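Local structure of serine acetyltransferase (Entamoeba histolytica, 3Q1X) at residues Y13-Q18 / S98-L103; P30-F35 / I123-P128; L41-I44 / F50-H53; F46-F49 / K55-E58; A109-D114 / P118-I123. The protein probably catalyses the transfer of an acetyl group from acetyl-CoA to the hydroxyl of L-serine, giving O-acetylserine on the route to cysteine. One frame throughout, in Å; residues are numbered along the deposited sequence.

Contact 1 of 5, residues Y13-Q18 / S98-L103; sequences YEMYLQ and SIKRTL
Met15 reaches from helix 2-18 to meet Lys100 and Arg101 on helix 82-113, joining two helices of the all-helical N-terminal part that accompanies the left-handed beta-helix of serine acetyltransferases. The axes of segments 13-18 and 98-103 run in much the same direction, 26° apart, but come no closer than 11.2 Å, so long side chains have to bridge the gap. Methionine suits this task, being unbranched, flexible and apolar to its end. Its chain bends at the last torsion (chi3 88°), and the methyl CE fills the tight part of the contact. There CE rests 3.9 Å from Lys100 CG, and the methionine side chain crosses that of Arg101 at about a right angle. Lys100 leaves its helix with CG anti to the backbone N (chi1 170°) and offers its aliphatic carbons to the methyl. Its ammonium group is turned to a salt bridge with Asp19, which follows segment 13-18, so lysine serves both an apolar and a charged need within a largely buried place. The outer side is looser. Arg101 is exposed to solvent, gives up little surface to Met15 and also lies against Gln11. Met15 CE lies 3.5 Å from Arg101 CG and equally 3.5 Å from Arg101 NH1, having the guanidinium obliquely beside it.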
# COMPACT_ATOMS: atom_id res chain seq x y z
N TYR A 13 12.93 26.80 15.12
CA TYR A 13 12.70 28.00 14.31
C TYR A 13 14.01 28.65 13.86
O TYR A 13 14.14 29.06 12.69
CB TYR A 13 11.81 29.00 15.04
CG TYR A 13 11.52 30.25 14.23
CD1 TYR A 13 10.67 30.20 13.13
CD2 TYR A 13 12.10 31.47 14.57
CE1 TYR A 13 10.41 31.34 12.37
CE2 TYR A 13 11.84 32.62 13.83
CZ TYR A 13 10.99 32.54 12.73
OH TYR A 13 10.73 33.67 11.99
N GLU A 14 14.97 28.76 14.78
CA GLU A 14 16.29 29.32 14.49
C GLU A 14 17.05 28.46 13.48
O GLU A 14 17.76 28.99 12.62
CB GLU A 14 17.10 29.47 15.79
CG GLU A 14 16.69 30.67 16.65
CD GLU A 14 16.95 32.01 15.97
OE1 GLU A 14 18.10 32.28 15.56
OE2 GLU A 14 15.99 32.80 15.83
N MET A 15 16.89 27.14 13.59
CA MET A 15 17.46 26.21 12.61
C MET A 15 16.84 26.44 11.24
O MET A 15 17.55 26.51 10.24
CB MET A 15 17.25 24.77 13.06
CG MET A 15 18.13 24.37 14.24
SD MET A 15 17.48 22.92 15.08
CE MET A 15 18.27 21.62 14.15
N TYR A 16 15.51 26.58 11.21
CA TYR A 16 14.79 26.90 9.97
C TYR A 16 15.34 28.17 9.32
O TYR A 16 15.64 28.17 8.12
CB TYR A 16 13.28 27.01 10.27
CG TYR A 16 12.47 27.79 9.25
CD1 TYR A 16 11.98 27.19 8.09
CD2 TYR A 16 12.15 29.14 9.48
CE1 TYR A 16 11.22 27.92 7.16
CE2 TYR A 16 11.39 29.87 8.57
CZ TYR A 16 10.93 29.26 7.41
OH TYR A 16 10.18 29.99 6.52
N LEU A 17 15.53 29.22 10.11
CA LEU A 17 16.10 30.48 9.61
C LEU A 17 17.50 30.34 9.01
O LEU A 17 17.88 31.08 8.08
CB LEU A 17 16.11 31.54 10.72
CG LEU A 17 14.80 32.22 11.10
CD1 LEU A 17 15.07 33.16 12.26
CD2 LEU A 17 14.17 32.97 9.92
N GLN A 18 18.26 29.37 9.51
CA GLN A 18 19.66 29.18 9.13
C GLN A 18 19.84 28.07 8.09
O GLN A 18 20.95 27.85 7.60
CB GLN A 18 20.52 28.89 10.37
CG GLN A 18 20.60 30.06 11.36
CD GLN A 18 21.08 29.63 12.73
OE1 GLN A 18 21.98 28.80 12.86
NE2 GLN A 18 20.48 30.20 13.78
N SER A 98 17.88 17.32 16.91
CA SER A 98 18.82 16.37 16.31
C SER A 98 18.17 15.59 15.16
O SER A 98 18.80 15.34 14.14
CB SER A 98 19.44 15.42 17.34
OG SER A 98 18.50 14.57 17.95
N ILE A 99 16.91 15.22 15.33
CA ILE A 99 16.13 14.59 14.26
C ILE A 99 16.03 15.51 13.03
O ILE A 99 16.21 15.05 11.90
CB ILE A 99 14.74 14.14 14.76
CG1 ILE A 99 14.91 13.06 15.84
CG2 ILE A 99 13.87 13.66 13.59
CD1 ILE A 99 13.67 12.74 16.63
N LYS A 100 15.76 16.79 13.26
CA LYS A 100 15.71 17.78 12.17
C LYS A 100 17.01 17.76 11.35
O LYS A 100 16.98 17.72 10.13
CB LYS A 100 15.43 19.19 12.72
CG LYS A 100 15.59 20.32 11.70
CD LYS A 100 14.53 20.24 10.60
CE LYS A 100 14.90 21.14 9.43
NZ LYS A 100 15.33 22.50 9.86
N ARG A 101 18.15 17.79 12.05
CA ARG A 101 19.46 17.71 11.40
C ARG A 101 19.61 16.40 10.61
O ARG A 101 20.05 16.41 9.45
CB ARG A 101 20.58 17.86 12.44
CG ARG A 101 20.65 19.27 13.02
CD ARG A 101 21.82 19.49 13.99
NE ARG A 101 21.62 18.88 15.30
CZ ARG A 101 21.19 19.51 16.40
NH1 ARG A 101 20.90 20.81 16.37
NH2 ARG A 101 21.04 18.84 17.53
N THR A 102 19.17 15.29 11.20
CA THR A 102 19.28 14.01 10.52
C THR A 102 18.39 13.96 9.29
O THR A 102 18.79 13.42 8.25
CB THR A 102 18.93 12.84 11.45
OG1 THR A 102 19.76 12.89 12.61
CG2 THR A 102 19.14 11.51 10.74
N LEU A 103 17.18 14.51 9.40
CA LEU A 103 16.23 14.50 8.28
C LEU A 103 16.78 15.30 7.10
O LEU A 103 16.53 14.94 5.94
CB LEU A 103 14.86 15.02 8.71
CG LEU A 103 13.99 14.05 9.51
CD1 LEU A 103 12.73 14.75 9.98
CD2 LEU A 103 13.63 12.80 8.71

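Contact 2 of 5, residues P30-F35 / I123-P128; sequences PHKKVF and IIRCYP
The chain from Pro30 to Lys32 runs extended, without regular structure, past Arg125 near the end of helix 120-126, and the closest CA atoms, those of Lys32 and Arg125, stay 9.6 Å apart. The arginine spans this distance with a chain bent at chi2 and chi3, and its guanidinium grips the carbonyl of Pro30 with two nitrogens. The stronger bond runs from Arg125 NH2 to Pro30 O, 2.8 Å long with an N-H...O angle of 150°; it lies in the carbonyl plane on a lone pair, although the oxygen sits 17° out of the guanidinium plane. The second, from Arg125 NH1 to Pro30 O at 3.3 Å, is weak. In an irregular loop such a carbonyl has no helix or sheet partner, and an arginine with five N-H groups can supply one. Aliphatic carbons lie beside NH2: Pro30 CD and Lys32 CG are each 3.6 Å from Arg125 NH2, and the lysine crosses the arginine at about a right angle. Lys32 NZ is 5.1 Å from Arg125 NH2; Glu153 of the second subunit forms a salt bridge with Arg125 and a long, weak ion pair with Lys32, and its negative charge would offset the like charges. Phe49 O takes another bond from NH1, while NE donates to Tyr79 OH of the second subunit. Each guanidinium nitrogen of this buried arginine thus has a partner, which implies that the same cation ties the 30-35 loop to helix 120-126 and to Phe49, and also to the second subunit in the three-chain assembly.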
# COMPACT_ATOMS: atom_id res chain seq x y z
N PRO A 30 -0.10 23.12 -2.64
CA PRO A 30 -1.46 22.60 -2.44
C PRO A 30 -1.62 21.93 -1.08
O PRO A 30 -0.75 21.15 -0.67
CB PRO A 30 -1.61 21.57 -3.56
CG PRO A 30 -0.64 22.01 -4.61
CD PRO A 30 0.53 22.54 -3.84
N HIS A 31 -2.71 22.24 -0.39
CA HIS A 31 -2.96 21.70 0.94
C HIS A 31 -3.34 20.23 0.87
O HIS A 31 -4.23 19.83 0.12
CB HIS A 31 -4.04 22.51 1.68
CG HIS A 31 -4.33 21.99 3.06
ND1 HIS A 31 -5.41 21.17 3.33
CD2 HIS A 31 -3.69 22.18 4.24
CE1 HIS A 31 -5.42 20.88 4.62
NE2 HIS A 31 -4.39 21.47 5.19
N LYS A 32 -2.62 19.43 1.66
CA LYS A 32 -2.87 18.00 1.76
C LYS A 32 -3.30 17.65 3.19
O LYS A 32 -2.97 18.37 4.15
CB LYS A 32 -1.61 17.21 1.38
CG LYS A 32 -0.85 17.68 0.11
CD LYS A 32 -1.74 17.83 -1.14
CE LYS A 32 -2.37 16.52 -1.59
NZ LYS A 32 -1.63 15.86 -2.70
N LYS A 33 -4.04 16.56 3.32
CA LYS A 33 -4.42 16.02 4.63
C LYS A 33 -4.00 14.56 4.71
O LYS A 33 -4.52 13.71 3.99
CB LYS A 33 -5.92 16.17 4.86
N VAL A 34 -3.03 14.29 5.58
CA VAL A 34 -2.56 12.92 5.83
C VAL A 34 -2.71 12.60 7.32
O VAL A 34 -3.08 13.48 8.10
CB VAL A 34 -1.09 12.73 5.36
CG1 VAL A 34 -0.98 12.88 3.84
CG2 VAL A 34 -0.16 13.69 6.08
N PHE A 35 -2.43 11.36 7.71
CA PHE A 35 -2.52 10.98 9.12
C PHE A 35 -1.77 11.93 10.07
O PHE A 35 -0.75 12.53 9.71
CB PHE A 35 -2.13 9.51 9.35
CG PHE A 35 -0.68 9.19 9.06
CD1 PHE A 35 0.26 9.20 10.08
CD2 PHE A 35 -0.29 8.80 7.78
CE1 PHE A 35 1.59 8.87 9.82
CE2 PHE A 35 1.05 8.48 7.51
CZ PHE A 35 1.98 8.51 8.53
N ILE A 123 10.89 15.90 -2.92
CA ILE A 123 11.16 14.84 -1.96
C ILE A 123 10.42 15.10 -0.66
O ILE A 123 9.74 14.22 -0.13
CB ILE A 123 12.69 14.68 -1.73
CG1 ILE A 123 13.40 14.52 -3.08
CG2 ILE A 123 12.97 13.49 -0.82
CD1 ILE A 123 14.92 14.37 -3.00
N ILE A 124 10.55 16.34 -0.18
CA ILE A 124 9.85 16.83 1.00
C ILE A 124 8.34 16.69 0.84
O ILE A 124 7.67 16.21 1.75
CB ILE A 124 10.23 18.29 1.29
CG1 ILE A 124 11.73 18.35 1.65
CG2 ILE A 124 9.30 18.88 2.37
CD1 ILE A 124 12.31 19.74 1.82
N ARG A 125 7.82 17.10 -0.31
CA ARG A 125 6.39 17.14 -0.51
C ARG A 125 5.75 15.76 -0.63
O ARG A 125 4.65 15.55 -0.13
CB ARG A 125 6.04 17.97 -1.75
CG ARG A 125 6.19 19.46 -1.56
CD ARG A 125 5.01 20.04 -0.81
NE ARG A 125 3.76 19.79 -1.51
CZ ARG A 125 2.54 20.02 -1.02
NH1 ARG A 125 2.40 20.50 0.22
NH2 ARG A 125 1.47 19.76 -1.76
N CYS A 126 6.42 14.81 -1.28
CA CYS A 126 5.70 13.58 -1.66
C CYS A 126 6.50 12.29 -1.79
O CYS A 126 5.93 11.28 -2.16
CB CYS A 126 4.95 13.82 -2.97
SG CYS A 126 6.01 13.77 -4.42
N TYR A 127 7.81 12.30 -1.51
CA TYR A 127 8.57 11.04 -1.61
C TYR A 127 8.21 10.12 -0.43
O TYR A 127 8.38 10.51 0.72
CB TYR A 127 10.07 11.28 -1.67
CG TYR A 127 10.65 11.41 -3.07
CD1 TYR A 127 11.80 10.72 -3.43
CD2 TYR A 127 10.03 12.21 -4.05
CE1 TYR A 127 12.34 10.81 -4.70
CE2 TYR A 127 10.56 12.32 -5.34
CZ TYR A 127 11.72 11.61 -5.66
OH TYR A 127 12.27 11.70 -6.92
N PRO A 128 7.71 8.90 -0.73
CA PRO A 128 7.17 8.06 0.35
C PRO A 128 8.22 7.55 1.34
O PRO A 128 7.95 7.47 2.54
CB PRO A 128 6.49 6.90 -0.41
CG PRO A 128 7.20 6.84 -1.72
CD PRO A 128 7.61 8.25 -2.05

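Contact 3 of 5, residues L41-I44 / F50-H53; sequences LRKI and FMKH
Arg42 lies across one face of the Phe50 ring for nearly its whole length. Its CB sits over that face, 3.7 Å from the ring centroid and 19° off the normal, a CH-pi contact. CG passes above the ring at longer range, near CE2. The chain bends at chi2 and chi3, so that it turns along the aromatic surface instead of leaving it: CD comes 3.4 Å from Phe50 CZ and NE 3.4 Å from Phe50 CE1. At the flat end CZ is 3.7 Å from Phe50 CE1, and the guanidinium plane is only 9° from that of the ring, displaced so that CE1 lies under its rim. NH1 reaches beyond the ring to a hydrogen bond with Gln131 OE1, and NH2 lies near Val34. The contact closes a tight reversal of the chain within the helical N-terminal part: helix 36-45 ends, the short, weakly bonded helix 47-50 follows, and the CA atoms of Lys43 and Phe50 come within 5.4 Å. An aromatic residue suits this return, since its broad face can take up both the methylenes and the planar cation of an arginine. Ile124 and Arg125 of helix 120-126 also pack on Phe50. One residue along the helix, Lys43 holds an extended chain beside the returning backbone, with CE 3.4 Å from Phe50 O. Its CG meets the CG of Met51 at 4.2 Å, and this buried methionine continues toward His60 on helix 59-79.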
# COMPACT_ATOMS: atom_id res chain seq x y z
N LEU A 41 4.25 16.69 11.81
CA LEU A 41 5.71 16.70 11.71
C LEU A 41 6.19 17.36 10.42
O LEU A 41 7.25 18.00 10.41
CB LEU A 41 6.29 15.29 11.86
CG LEU A 41 6.27 14.63 13.25
CD1 LEU A 41 6.48 13.13 13.14
CD2 LEU A 41 7.32 15.26 14.16
N ARG A 42 5.41 17.20 9.35
CA ARG A 42 5.68 17.90 8.08
C ARG A 42 5.73 19.42 8.29
O ARG A 42 6.66 20.08 7.81
CB ARG A 42 4.68 17.48 6.98
CG ARG A 42 4.79 15.99 6.56
CD ARG A 42 4.50 15.62 5.10
NE ARG A 42 3.11 15.80 4.68
CZ ARG A 42 2.50 15.19 3.66
NH1 ARG A 42 3.08 14.26 2.90
NH2 ARG A 42 1.24 15.50 3.41
N LYS A 43 4.76 19.96 9.02
CA LYS A 43 4.66 21.40 9.29
C LYS A 43 5.79 21.89 10.19
O LYS A 43 6.37 22.96 9.96
CB LYS A 43 3.31 21.75 9.91
CG LYS A 43 2.16 21.71 8.92
CD LYS A 43 0.84 22.18 9.51
CE LYS A 43 -0.17 22.44 8.40
NZ LYS A 43 -1.57 22.41 8.89
N ILE A 44 6.11 21.08 11.20
CA ILE A 44 7.13 21.40 12.20
C ILE A 44 8.54 21.45 11.59
O ILE A 44 9.29 22.40 11.83
CB ILE A 44 7.09 20.38 13.36
CG1 ILE A 44 5.73 20.45 14.09
CG2 ILE A 44 8.25 20.60 14.33
CD1 ILE A 44 5.43 19.26 15.00
N PHE A 50 4.46 23.11 3.74
CA PHE A 50 3.19 22.64 4.26
C PHE A 50 2.36 23.71 4.95
O PHE A 50 1.26 23.42 5.42
CB PHE A 50 3.41 21.41 5.15
CG PHE A 50 4.06 20.28 4.42
CD1 PHE A 50 3.33 19.53 3.50
CD2 PHE A 50 5.41 20.00 4.60
CE1 PHE A 50 3.93 18.48 2.80
CE2 PHE A 50 6.01 18.96 3.90
CZ PHE A 50 5.27 18.20 3.00
N MET A 51 2.89 24.93 5.00
CA MET A 51 2.14 26.10 5.49
C MET A 51 2.15 27.25 4.48
O MET A 51 3.10 27.41 3.71
CB MET A 51 2.73 26.64 6.82
CG MET A 51 3.18 25.60 7.85
SD MET A 51 3.56 26.37 9.45
CE MET A 51 1.90 26.71 10.01
N LYS A 52 1.10 28.07 4.51
CA LYS A 52 1.09 29.36 3.81
C LYS A 52 2.18 30.25 4.40
O LYS A 52 2.25 30.41 5.63
CB LYS A 52 -0.27 30.02 3.92
N HIS A 53 3.03 30.82 3.54
CA HIS A 53 4.19 31.63 3.95
C HIS A 53 3.85 32.73 4.96
O HIS A 53 4.64 33.02 5.87
CB HIS A 53 4.88 32.23 2.73

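Contact 4 of 5, residues F46-F49 / K55-E58; sequences FPDF and KITE
Ile56 gives up the most surface here, pressing its branched side chain against Pro47 and, less broadly, Asp48. The two branches divide the work. CG1 meets Pro47 CB at 3.7 Å; CG2 also touches that CB and reaches Pro47 CG, at 4.0 Å, and the isoleucine crosses the proline at about a right angle. CG1 sits anti to the carbonyl carbon (chi1 -57°), and with chi2 at 146° CD1 is carried onward past the ring to the backbone. There CD1 is 3.5 Å from Pro47 O and 3.5 Å from Asp48 OD1. The loop that leads into helix 59-79 is thereby packed against the opening of the short, weakly bonded helix 47-50. Proline suits the start of such a helix, where a residue need not donate a backbone N-H, and its rigid ring gives the isoleucine a firm apolar surface; Phe49 N to Phe46 O, 3.1 Å, closes the turn. Asp48 directs its CB away from Ile56, yet its carboxylate swings back so that OD1 touches the methyl. That oxygen accepts a hydrogen bond from Tyr16 OH on helix 2-18, and OD2 is bonded to His24 ND1 and Ser25 N.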
# COMPACT_ATOMS: atom_id res chain seq x y z
N PHE A 46 9.39 21.15 8.12
CA PHE A 46 9.49 21.84 6.82
C PHE A 46 8.28 22.74 6.54
O PHE A 46 7.52 22.49 5.59
CB PHE A 46 9.71 20.81 5.70
CG PHE A 46 10.86 19.87 5.96
CD1 PHE A 46 12.17 20.29 5.74
CD2 PHE A 46 10.63 18.59 6.44
CE1 PHE A 46 13.24 19.43 6.00
CE2 PHE A 46 11.69 17.72 6.70
CZ PHE A 46 13.00 18.14 6.48
N PRO A 47 8.10 23.79 7.37
CA PRO A 47 6.91 24.65 7.27
C PRO A 47 6.70 25.33 5.91
O PRO A 47 5.56 25.56 5.54
CB PRO A 47 7.15 25.71 8.35
CG PRO A 47 8.61 25.65 8.65
CD PRO A 47 8.99 24.23 8.46
N ASP A 48 7.77 25.64 5.19
CA ASP A 48 7.67 26.30 3.87
C ASP A 48 6.88 25.48 2.86
O ASP A 48 6.35 26.02 1.88
CB ASP A 48 9.06 26.56 3.28
CG ASP A 48 9.73 27.78 3.86
OD1 ASP A 48 9.07 28.56 4.58
OD2 ASP A 48 10.93 27.95 3.59
N PHE A 49 6.82 24.18 3.10
CA PHE A 49 6.25 23.27 2.12
C PHE A 49 4.86 22.82 2.50
O PHE A 49 4.15 22.23 1.68
CB PHE A 49 7.19 22.08 1.93
CG PHE A 49 8.58 22.49 1.54
CD1 PHE A 49 8.89 22.77 0.21
CD2 PHE A 49 9.58 22.63 2.50
CE1 PHE A 49 10.17 23.17 -0.15
CE2 PHE A 49 10.86 23.03 2.14
CZ PHE A 49 11.15 23.30 0.82
N LYS A 55 2.20 32.61 7.39
CA LYS A 55 1.89 31.99 8.69
C LYS A 55 3.08 31.43 9.50
O LYS A 55 2.91 31.06 10.66
CB LYS A 55 0.81 30.90 8.52
CG LYS A 55 -0.40 31.32 7.70
CD LYS A 55 -1.62 30.52 8.11
CE LYS A 55 -2.59 30.33 6.95
NZ LYS A 55 -3.82 29.61 7.39
N ILE A 56 4.27 31.38 8.90
CA ILE A 56 5.46 30.80 9.56
C ILE A 56 6.22 31.82 10.44
O ILE A 56 6.82 32.77 9.92
CB ILE A 56 6.40 30.14 8.51
CG1 ILE A 56 5.64 29.07 7.72
CG2 ILE A 56 7.63 29.54 9.19
CD1 ILE A 56 6.06 28.93 6.28
N THR A 57 6.21 31.61 11.76
CA THR A 57 6.56 32.68 12.74
C THR A 57 7.39 32.33 14.00
O THR A 57 7.91 33.24 14.65
CB THR A 57 5.27 33.38 13.25
OG1 THR A 57 4.30 32.39 13.61
CG2 THR A 57 4.69 34.32 12.18
N GLU A 58 7.52 31.04 14.31
CA GLU A 58 7.94 30.50 15.64
C GLU A 58 6.72 30.18 16.50
O GLU A 58 6.58 29.06 16.99
CB GLU A 58 8.94 31.36 16.44
CG GLU A 58 9.18 30.80 17.86
CD GLU A 58 10.36 31.39 18.63
OE1 GLU A 58 11.33 31.86 18.00
OE2 GLU A 58 10.33 31.34 19.88

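Contact 5 of 5, residues A109-D114 / P118-I123; sequences AAYAGD and PGLSLI. With SER (serine), chain B.
Tyr111 turns its CG opposite the backbone N (chi1 -178°), bringing the ring edge-on to the loop at Pro118 and Gly119, and Ile123 keeps its longer branch fully extended (chi2 179°), which drives CD1 against the turn that carries Tyr111. Ile123 CD1 ends 3.5 Å from Tyr111 N and 3.7 Å from Ala110 CB; the small alanine leaves room for that methyl between the two helices. Leu120 comes across the tyrosine at about a right angle, placing CD2 3.6 Å from Tyr111 CB. The ring edge meets bare backbone: CE1 lies 3.7 Å from Gly119 N and 3.8 Å from Pro118 C, where glycine suits the fully extended chain. Arg218 of the second subunit makes a cation-pi contact with the same ring. This apolar corner turns the chain from helix 82-113 into helix 120-126. Asp114, in the loop just after helix 82-113, binds the serine ligand: OD1 accepts a hydrogen bond of 2.8 Å from the serine N and another from Ala116 N, while OD2 is held by Tyr127 OH. With both oxygens engaged, the carboxylate is fixed in rotation, and the serine, also bonded to Arg222 of the second subunit, is gripped where two subunits meet.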
# COMPACT_ATOMS: atom_id res chain seq x y z
N ALA A 109 20.69 12.63 0.85
CA ALA A 109 20.88 11.26 0.37
C ALA A 109 19.84 10.90 -0.70
O ALA A 109 20.17 10.25 -1.70
CB ALA A 109 20.81 10.27 1.52
N ALA A 110 18.60 11.31 -0.49
CA ALA A 110 17.52 11.05 -1.44
C ALA A 110 17.82 11.71 -2.78
O ALA A 110 17.75 11.06 -3.82
CB ALA A 110 16.19 11.55 -0.89
N TYR A 111 18.15 13.00 -2.76
CA TYR A 111 18.43 13.70 -4.00
C TYR A 111 19.68 13.11 -4.68
O TYR A 111 19.67 12.88 -5.90
CB TYR A 111 18.58 15.20 -3.76
CG TYR A 111 18.82 15.97 -5.03
CD1 TYR A 111 17.76 16.45 -5.81
CD2 TYR A 111 20.12 16.23 -5.47
CE1 TYR A 111 17.99 17.16 -7.00
CE2 TYR A 111 20.36 16.94 -6.64
CZ TYR A 111 19.30 17.40 -7.40
OH TYR A 111 19.57 18.09 -8.56
N ALA A 112 20.71 12.84 -3.89
CA ALA A 112 21.97 12.30 -4.41
C ALA A 112 21.83 10.90 -5.02
O ALA A 112 22.62 10.53 -5.90
CB ALA A 112 23.04 12.32 -3.35
N GLY A 113 20.85 10.14 -4.54
CA GLY A 113 20.65 8.75 -4.98
C GLY A 113 19.57 8.52 -6.03
O GLY A 113 19.34 7.38 -6.45
N ASP A 114 18.90 9.60 -6.46
CA ASP A 114 17.76 9.49 -7.38
C ASP A 114 17.80 10.46 -8.58
O ASP A 114 17.48 11.65 -8.44
CB ASP A 114 16.44 9.70 -6.62
CG ASP A 114 15.22 9.42 -7.49
OD1 ASP A 114 15.37 8.84 -8.59
OD2 ASP A 114 14.09 9.79 -7.08
N PRO A 118 13.95 16.29 -9.03
CA PRO A 118 14.29 17.61 -9.59
C PRO A 118 14.82 18.62 -8.56
O PRO A 118 15.47 19.61 -8.94
CB PRO A 118 12.94 18.09 -10.14
CG PRO A 118 11.93 17.44 -9.25
CD PRO A 118 12.50 16.08 -8.94
N GLY A 119 14.53 18.38 -7.28
CA GLY A 119 14.96 19.25 -6.17
C GLY A 119 14.43 18.72 -4.85
O GLY A 119 13.55 17.85 -4.85
N LEU A 120 14.96 19.21 -3.74
CA LEU A 120 14.54 18.74 -2.42
C LEU A 120 13.05 18.95 -2.18
O LEU A 120 12.42 18.13 -1.53
CB LEU A 120 15.37 19.38 -1.29
CG LEU A 120 16.87 19.09 -1.27
CD1 LEU A 120 17.49 19.46 0.06
CD2 LEU A 120 17.17 17.64 -1.56
N SER A 121 12.51 20.04 -2.71
CA SER A 121 11.10 20.36 -2.53
C SER A 121 10.15 19.21 -2.87
O SER A 121 9.17 19.02 -2.17
CB SER A 121 10.68 21.66 -3.26
OG SER A 121 10.59 21.49 -4.65
N LEU A 122 10.43 18.45 -3.93
CA LEU A 122 9.54 17.34 -4.33
C LEU A 122 9.67 16.12 -3.41
O LEU A 122 8.69 15.40 -3.16
CB LEU A 122 9.78 16.91 -5.79
CG LEU A 122 8.67 16.02 -6.34
CD1 LEU A 122 7.33 16.78 -6.36
CD2 LEU A 122 9.03 15.53 -7.72
N ILE A 123 10.89 15.90 -2.92
CA ILE A 123 11.16 14.84 -1.96
C ILE A 123 10.42 15.10 -0.66
O ILE A 123 9.74 14.22 -0.13
CB ILE A 123 12.69 14.68 -1.73
CG1 ILE A 123 13.40 14.52 -3.08
CG2 ILE A 123 12.97 13.49 -0.82
CD1 ILE A 123 14.92 14.37 -3.00
N SER B . 14.41 6.28 -8.93
CA SER B . 15.54 5.66 -9.69
C SER B . 15.63 6.25 -11.09
O SER B . 14.80 7.06 -11.49
CB SER B . 15.37 4.14 -9.76
OG SER B . 14.22 3.79 -10.53
OXT SER B . 16.55 5.93 -11.84

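Overall arrangement
All five contacts lie in the helical part of the chain; contact 4 is buried and the other four partly so. Contacts 3 and 4, with centres 5 Å apart, form one cluster around the chain 46-58, meeting where Met51 SD packs on Ile56 CG1. Contact 1 encloses both along the sequence and reaches contact 4 through Tyr16 OH and Asp48, while Arg125 NH1 to Phe49 O joins contacts 2 and 4. Contacts 2 and 5 share Ile123 and helix 120-126, and they alone touch the second subunit, which matches their richer polar chemistry. Contacts 1 and 5 both use helix 82-113, one setting a methyl against the carbons of charged side chains at a solvent-exposed edge, the other beside bound serine.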